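Local coordinates for protein Tubulin/ftsz, gtpase (Methanosaeta thermophila, PDB 3ZID) that binds GTP as a tubulin-like GTPase of the archaeal cytoskeleton and is probably involved in controlling cell shape, at residues I205-S210 with M274-G279; K222-G227 with H302-I307. One frame throughout, in Å; residues are numbered along the deposited sequence.

Contact 1: I205-S210 with M274-G279; sequences IEALDS and MIVIQG
Ala-207, Gln-278 and Glu-206 lose the most surface where helix 186-210 lies over strand 270-279. The backbones come nearest at Ala-207 and Val-276, whose CA atoms are 7.1 Å apart, a spacing that the small methyl of Ala-207 permits. That methyl points at the strand and meets the fork of the valine: Ala-207 CB lies 3.7 Å from Val-276 CG1 and 4.1 Å from Val-276 CG2, so the methyl faces both branches, CG1 the closer.

Beyond this apolar patch the contact turns polar. With CG anti to the backbone N (chi1 -180°), the extended chain of Gln-278 carries its amide to the helix, where Gln-278 NE2 gives a weak hydrogen bond to Glu-206 OE1 at 3.2 Å. The N-H to acceptor angle is 158°, fairly straight, yet the carboxylate and amide planes stand 83° apart. Glu-206 OE1 also receives a salt bridge from Lys-310 NZ, and Arg-315 NE donates to Gln-278 OE1. Arg-315 NH2 adds a long, weak ion pair with Glu-206 OE1, so the two cations would probably favour the ionised carboxylate.

Met-274 touches Leu-204, and Val-276 and Gln-278 touch Phe-203, all on one face of the sheet. This is the tubulin/FtsZ fold, in which the long central helix connecting the nucleotide-binding domain to the second domain packs against the latter's sheet.

Contact 2: K222-G227 with H302-I307; sequences KTVMNG and HVFKGI
The ring of Phe-304 reaches from strand 302-309 toward helix 219-225 and meets two methyl groups from successive residues, Thr-223 and Val-224. The valine comes in at the ring edge: Val-224 CG2 lies near the ring plane, 3.6 Å from Phe-304 CD2 and 3.9 Å from Phe-304 CE2. The two side chains run past each other in opposite senses.

Thr-223 meets the neighbouring part of the ring at an oblique angle, its chain crossing that of Phe-304 at about a right angle. Its methyl is shared evenly, with Thr-223 CG2 at 3.9 Å from both Phe-304 CE2 and Phe-304 CZ. Because CG2 stands anti to the backbone N, the hydroxyl (chi1 -68°) is left beside that N, and Thr-223 OG1 forms a hydrogen bond with Gly-219 O one helical turn earlier. The threonine therefore offers carbon to the aromatic ring while its polar end is satisfied within its own helix.

In the tubulin/FtsZ fold this is a meeting of a short helix following the central helix with an edge strand of the second domain's mixed sheet. Val-224 also touches Val-319 and Ser-321 of strand 315-322, and so reaches the strands on either side of 270-279. Arg-272, on that intervening strand, donates from NH1 to Thr-223 O, tying the helix backbone to the same sheet.

How the contacts relate
Contacts 1 and 2 join two consecutive helices, 186-210 and 219-225, to neighbouring parallel strands of one mixed sheet, with centres 12 Å apart. The strands are directly linked: Ile-275 N lies 2.8 Å from Phe-304 O and Ile-277 N 2.8 Å from Gly-306 O, both probable hydrogen bonds. Contact 1 is the larger (179 Å² against 115 Å², both sides summed) and the more buried, with three of four touching residues buried against one of three; it adds a weak hydrogen bond between side chains to its aliphatic packing. Contact 2 has none between its segments; it sets methyl groups against an aromatic ring, on a strand outermost in the sheet within this chain. Both lie away from the nucleotide site.

Contact 1: I205-S210 with M274-G279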
loop_
_atom_site.group_PDB
_atom_site.type_symbol
_atom_site.label_atom_id
_atom_site.label_comp_id
_atom_site.label_asym_id
_atom_site.label_seq_id
_atom_site.Cartn_x
_atom_site.Cartn_y
_atom_site.Cartn_z
ATOM N N ILE A 205 5.282 -12.472 -5.499
ATOM C CA ILE A 205 5.864 -12.613 -6.815
ATOM C C ILE A 205 6.414 -14.024 -7.029
ATOM O O ILE A 205 6.140 -14.645 -8.043
ATOM C CB ILE A 205 6.974 -11.570 -7.008
ATOM C CG1 ILE A 205 6.356 -10.173 -7.127
ATOM C CG2 ILE A 205 7.802 -11.881 -8.249
ATOM C CD1 ILE A 205 7.313 -9.060 -6.771
ATOM N N GLU A 206 7.152 -14.535 -6.046
ATOM C CA GLU A 206 7.669 -15.911 -6.086
ATOM C C GLU A 206 6.555 -16.945 -6.277
ATOM O O GLU A 206 6.637 -17.803 -7.148
ATOM C CB GLU A 206 8.475 -16.220 -4.821
ATOM C CG GLU A 206 9.235 -17.547 -4.893
ATOM C CD GLU A 206 10.293 -17.688 -3.813
ATOM O OE1 GLU A 206 9.977 -17.466 -2.624
ATOM O OE2 GLU A 206 11.443 -18.024 -4.163
ATOM N N ALA A 207 5.509 -16.832 -5.473
ATOM C CA ALA A 207 4.357 -17.711 -5.560
ATOM C C ALA A 207 3.743 -17.657 -6.950
ATOM O O ALA A 207 3.521 -18.696 -7.572
ATOM C CB ALA A 207 3.314 -17.325 -4.522
ATOM N N LEU A 208 3.469 -16.452 -7.442
ATOM C CA LEU A 208 2.876 -16.304 -8.776
ATOM C C LEU A 208 3.782 -16.860 -9.869
ATOM O O LEU A 208 3.307 -17.418 -10.857
ATOM C CB LEU A 208 2.526 -14.837 -9.069
ATOM C CG LEU A 208 1.427 -14.205 -8.204
ATOM C CD1 LEU A 208 1.323 -12.683 -8.396
ATOM C CD2 LEU A 208 0.086 -14.853 -8.465
ATOM N N ASP A 209 5.090 -16.740 -9.678
ATOM C CA ASP A 209 6.011 -17.164 -10.713
ATOM C C ASP A 209 6.310 -18.649 -10.758
ATOM O O ASP A 209 6.568 -19.191 -11.821
ATOM C CB ASP A 209 7.350 -16.451 -10.572
ATOM C CG ASP A 209 8.173 -16.534 -11.832
ATOM O OD1 ASP A 209 7.578 -16.718 -12.917
ATOM O OD2 ASP A 209 9.418 -16.508 -11.728
ATOM N N SER A 210 6.203 -19.320 -9.626
ATOM C CA SER A 210 6.639 -20.708 -9.559
ATOM C C SER A 210 5.573 -21.671 -10.065
ATOM O O SER A 210 5.889 -22.708 -10.623
ATOM C CB SER A 210 7.012 -21.059 -8.115
ATOM O OG SER A 210 5.867 -21.066 -7.289
ATOM N N MET A 274 -6.601 -15.642 -1.289
ATOM C CA MET A 274 -5.671 -16.587 -1.882
ATOM C C MET A 274 -4.676 -16.940 -0.772
ATOM O O MET A 274 -4.049 -16.057 -0.186
ATOM C CB MET A 274 -4.946 -15.974 -3.085
ATOM C CG MET A 274 -4.016 -16.951 -3.839
ATOM S SD MET A 274 -3.298 -16.196 -5.324
ATOM C CE MET A 274 -2.323 -14.886 -4.625
ATOM N N ILE A 275 -4.594 -18.218 -0.421
ATOM C CA ILE A 275 -3.655 -18.674 0.603
ATOM C C ILE A 275 -2.529 -19.476 -0.055
ATOM O O ILE A 275 -2.797 -20.452 -0.740
ATOM C CB ILE A 275 -4.350 -19.570 1.664
ATOM C CG1 ILE A 275 -5.616 -18.911 2.224
ATOM C CG2 ILE A 275 -3.384 -19.940 2.773
ATOM C CD1 ILE A 275 -5.380 -17.663 2.997
ATOM N N VAL A 276 -1.285 -19.055 0.131
ATOM C CA VAL A 276 -0.142 -19.753 -0.437
ATOM C C VAL A 276 0.677 -20.340 0.696
ATOM O O VAL A 276 1.061 -19.625 1.615
ATOM C CB VAL A 276 0.775 -18.808 -1.270
ATOM C CG1 VAL A 276 1.941 -19.597 -1.895
ATOM C CG2 VAL A 276 -0.021 -18.115 -2.343
ATOM N N ILE A 277 0.897 -21.652 0.641
ATOM C CA ILE A 277 1.731 -22.356 1.611
ATOM C C ILE A 277 3.045 -22.734 0.952
ATOM O O ILE A 277 3.064 -23.363 -0.111
ATOM C CB ILE A 277 1.088 -23.675 2.093
ATOM C CG1 ILE A 277 -0.398 -23.490 2.377
ATOM C CG2 ILE A 277 1.837 -24.218 3.327
ATOM C CD1 ILE A 277 -0.651 -22.940 3.731
ATOM N N GLN A 278 4.141 -22.338 1.573
ATOM C CA GLN A 278 5.453 -22.611 1.019
ATOM C C GLN A 278 6.332 -23.272 2.056
ATOM O O GLN A 278 6.380 -22.822 3.196
ATOM C CB GLN A 278 6.102 -21.308 0.558
ATOM C CG GLN A 278 7.477 -21.478 -0.050
ATOM C CD GLN A 278 8.041 -20.154 -0.547
ATOM O OE1 GLN A 278 8.276 -19.233 0.225
ATOM N NE2 GLN A 278 8.216 -20.048 -1.852
ATOM N N GLY A 279 7.066 -24.307 1.659
ATOM C CA GLY A 279 8.002 -24.923 2.582
ATOM C C GLY A 279 8.514 -26.259 2.077
ATOM O O GLY A 279 8.133 -26.685 0.988
#

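Contact 2: K222-G227 with H302-I307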
loop_
_atom_site.group_PDB
_atom_site.type_symbol
_atom_site.label_atom_id
_atom_site.label_comp_id
_atom_site.label_asym_id
_atom_site.label_seq_id
_atom_site.Cartn_x
_atom_site.Cartn_y
_atom_site.Cartn_z
ATOM N N LYS A 222 -6.106 -11.958 -9.657
ATOM C CA LYS A 222 -6.963 -10.853 -10.070
ATOM C C LYS A 222 -8.364 -11.011 -9.512
ATOM O O LYS A 222 -8.969 -10.036 -9.075
ATOM C CB LYS A 222 -7.037 -10.740 -11.594
ATOM C CG LYS A 222 -5.739 -10.372 -12.269
ATOM C CD LYS A 222 -5.874 -10.501 -13.775
ATOM C CE LYS A 222 -6.670 -9.342 -14.354
ATOM N NZ LYS A 222 -6.006 -8.036 -14.101
ATOM N N THR A 223 -8.877 -12.237 -9.534
ATOM C CA THR A 223 -10.226 -12.529 -9.023
ATOM C C THR A 223 -10.391 -12.105 -7.558
ATOM O O THR A 223 -11.413 -11.530 -7.179
ATOM C CB THR A 223 -10.561 -14.038 -9.161
ATOM O OG1 THR A 223 -10.695 -14.383 -10.548
ATOM C CG2 THR A 223 -11.846 -14.384 -8.424
ATOM N N VAL A 224 -9.399 -12.424 -6.736
ATOM C CA VAL A 224 -9.373 -11.980 -5.348
ATOM C C VAL A 224 -9.299 -10.448 -5.264
ATOM O O VAL A 224 -10.129 -9.826 -4.628
ATOM C CB VAL A 224 -8.195 -12.622 -4.571
ATOM C CG1 VAL A 224 -8.066 -12.005 -3.191
ATOM C CG2 VAL A 224 -8.400 -14.132 -4.462
ATOM N N MET A 225 -8.336 -9.843 -5.956
ATOM C CA MET A 225 -8.069 -8.412 -5.814
ATOM C C MET A 225 -9.238 -7.552 -6.266
ATOM O O MET A 225 -9.453 -6.454 -5.754
ATOM C CB MET A 225 -6.822 -8.018 -6.613
ATOM C CG MET A 225 -5.525 -8.698 -6.162
ATOM S SD MET A 225 -5.088 -8.170 -4.500
ATOM C CE MET A 225 -4.679 -6.470 -4.832
ATOM N N ASN A 226 -10.004 -8.064 -7.218
ATOM C CA ASN A 226 -11.135 -7.321 -7.754
ATOM C C ASN A 226 -12.453 -7.655 -7.084
ATOM O O ASN A 226 -13.503 -7.249 -7.546
ATOM C CB ASN A 226 -11.235 -7.516 -9.260
ATOM C CG ASN A 226 -10.120 -6.822 -10.000
ATOM O OD1 ASN A 226 -9.722 -5.723 -9.634
ATOM N ND2 ASN A 226 -9.580 -7.474 -11.020
ATOM N N GLY A 227 -12.404 -8.389 -5.983
ATOM C CA GLY A 227 -13.631 -8.720 -5.284
ATOM C C GLY A 227 -14.058 -7.603 -4.346
ATOM O O GLY A 227 -13.281 -6.695 -4.051
ATOM N N HIS A 302 -14.813 -17.070 -0.931
ATOM C CA HIS A 302 -14.065 -17.815 -1.937
ATOM C C HIS A 302 -12.585 -17.861 -1.581
ATOM O O HIS A 302 -11.953 -16.823 -1.433
ATOM C CB HIS A 302 -14.224 -17.146 -3.304
ATOM C CG HIS A 302 -15.649 -16.950 -3.723
ATOM N ND1 HIS A 302 -16.492 -17.998 -4.028
ATOM C CD2 HIS A 302 -16.382 -15.821 -3.881
ATOM C CE1 HIS A 302 -17.680 -17.523 -4.361
ATOM N NE2 HIS A 302 -17.639 -16.205 -4.278
ATOM N N VAL A 303 -12.030 -19.053 -1.412
ATOM C CA VAL A 303 -10.616 -19.172 -1.084
ATOM C C VAL A 303 -9.879 -19.991 -2.127
ATOM O O VAL A 303 -10.277 -21.102 -2.436
ATOM C CB VAL A 303 -10.416 -19.844 0.282
ATOM C CG1 VAL A 303 -8.926 -19.906 0.622
ATOM C CG2 VAL A 303 -11.207 -19.101 1.358
ATOM N N PHE A 304 -8.819 -19.426 -2.682
ATOM C CA PHE A 304 -7.938 -20.154 -3.597
ATOM C C PHE A 304 -6.683 -20.508 -2.836
ATOM O O PHE A 304 -6.287 -19.803 -1.908
ATOM C CB PHE A 304 -7.528 -19.282 -4.783
ATOM C CG PHE A 304 -8.666 -18.804 -5.599
ATOM C CD1 PHE A 304 -9.226 -19.616 -6.567
ATOM C CD2 PHE A 304 -9.196 -17.545 -5.389
ATOM C CE1 PHE A 304 -10.276 -19.172 -7.324
ATOM C CE2 PHE A 304 -10.257 -17.098 -6.138
ATOM C CZ PHE A 304 -10.798 -17.912 -7.104
ATOM N N LYS A 305 -6.061 -21.614 -3.205
ATOM C CA LYS A 305 -4.877 -22.042 -2.500
ATOM C C LYS A 305 -3.795 -22.419 -3.460
ATOM O O LYS A 305 -4.068 -22.824 -4.591
ATOM C CB LYS A 305 -5.191 -23.203 -1.561
ATOM C CG LYS A 305 -5.339 -24.532 -2.260
ATOM C CD LYS A 305 -5.785 -25.577 -1.261
ATOM C CE LYS A 305 -5.622 -26.975 -1.824
ATOM N NZ LYS A 305 -4.190 -27.235 -2.085
ATOM N N GLY A 306 -2.562 -22.225 -3.019
ATOM C CA GLY A 306 -1.401 -22.603 -3.786
ATOM C C GLY A 306 -0.384 -23.228 -2.847
ATOM O O GLY A 306 -0.212 -22.782 -1.725
ATOM N N ILE A 307 0.281 -24.277 -3.303
ATOM C CA ILE A 307 1.370 -24.851 -2.540
ATOM C C ILE A 307 2.662 -24.672 -3.332
ATOM O O ILE A 307 2.692 -24.912 -4.536
ATOM C CB ILE A 307 1.088 -26.315 -2.205
ATOM C CG1 ILE A 307 -0.360 -26.452 -1.740
ATOM C CG2 ILE A 307 1.959 -26.779 -1.094
ATOM C CD1 ILE A 307 -0.882 -27.869 -1.754
#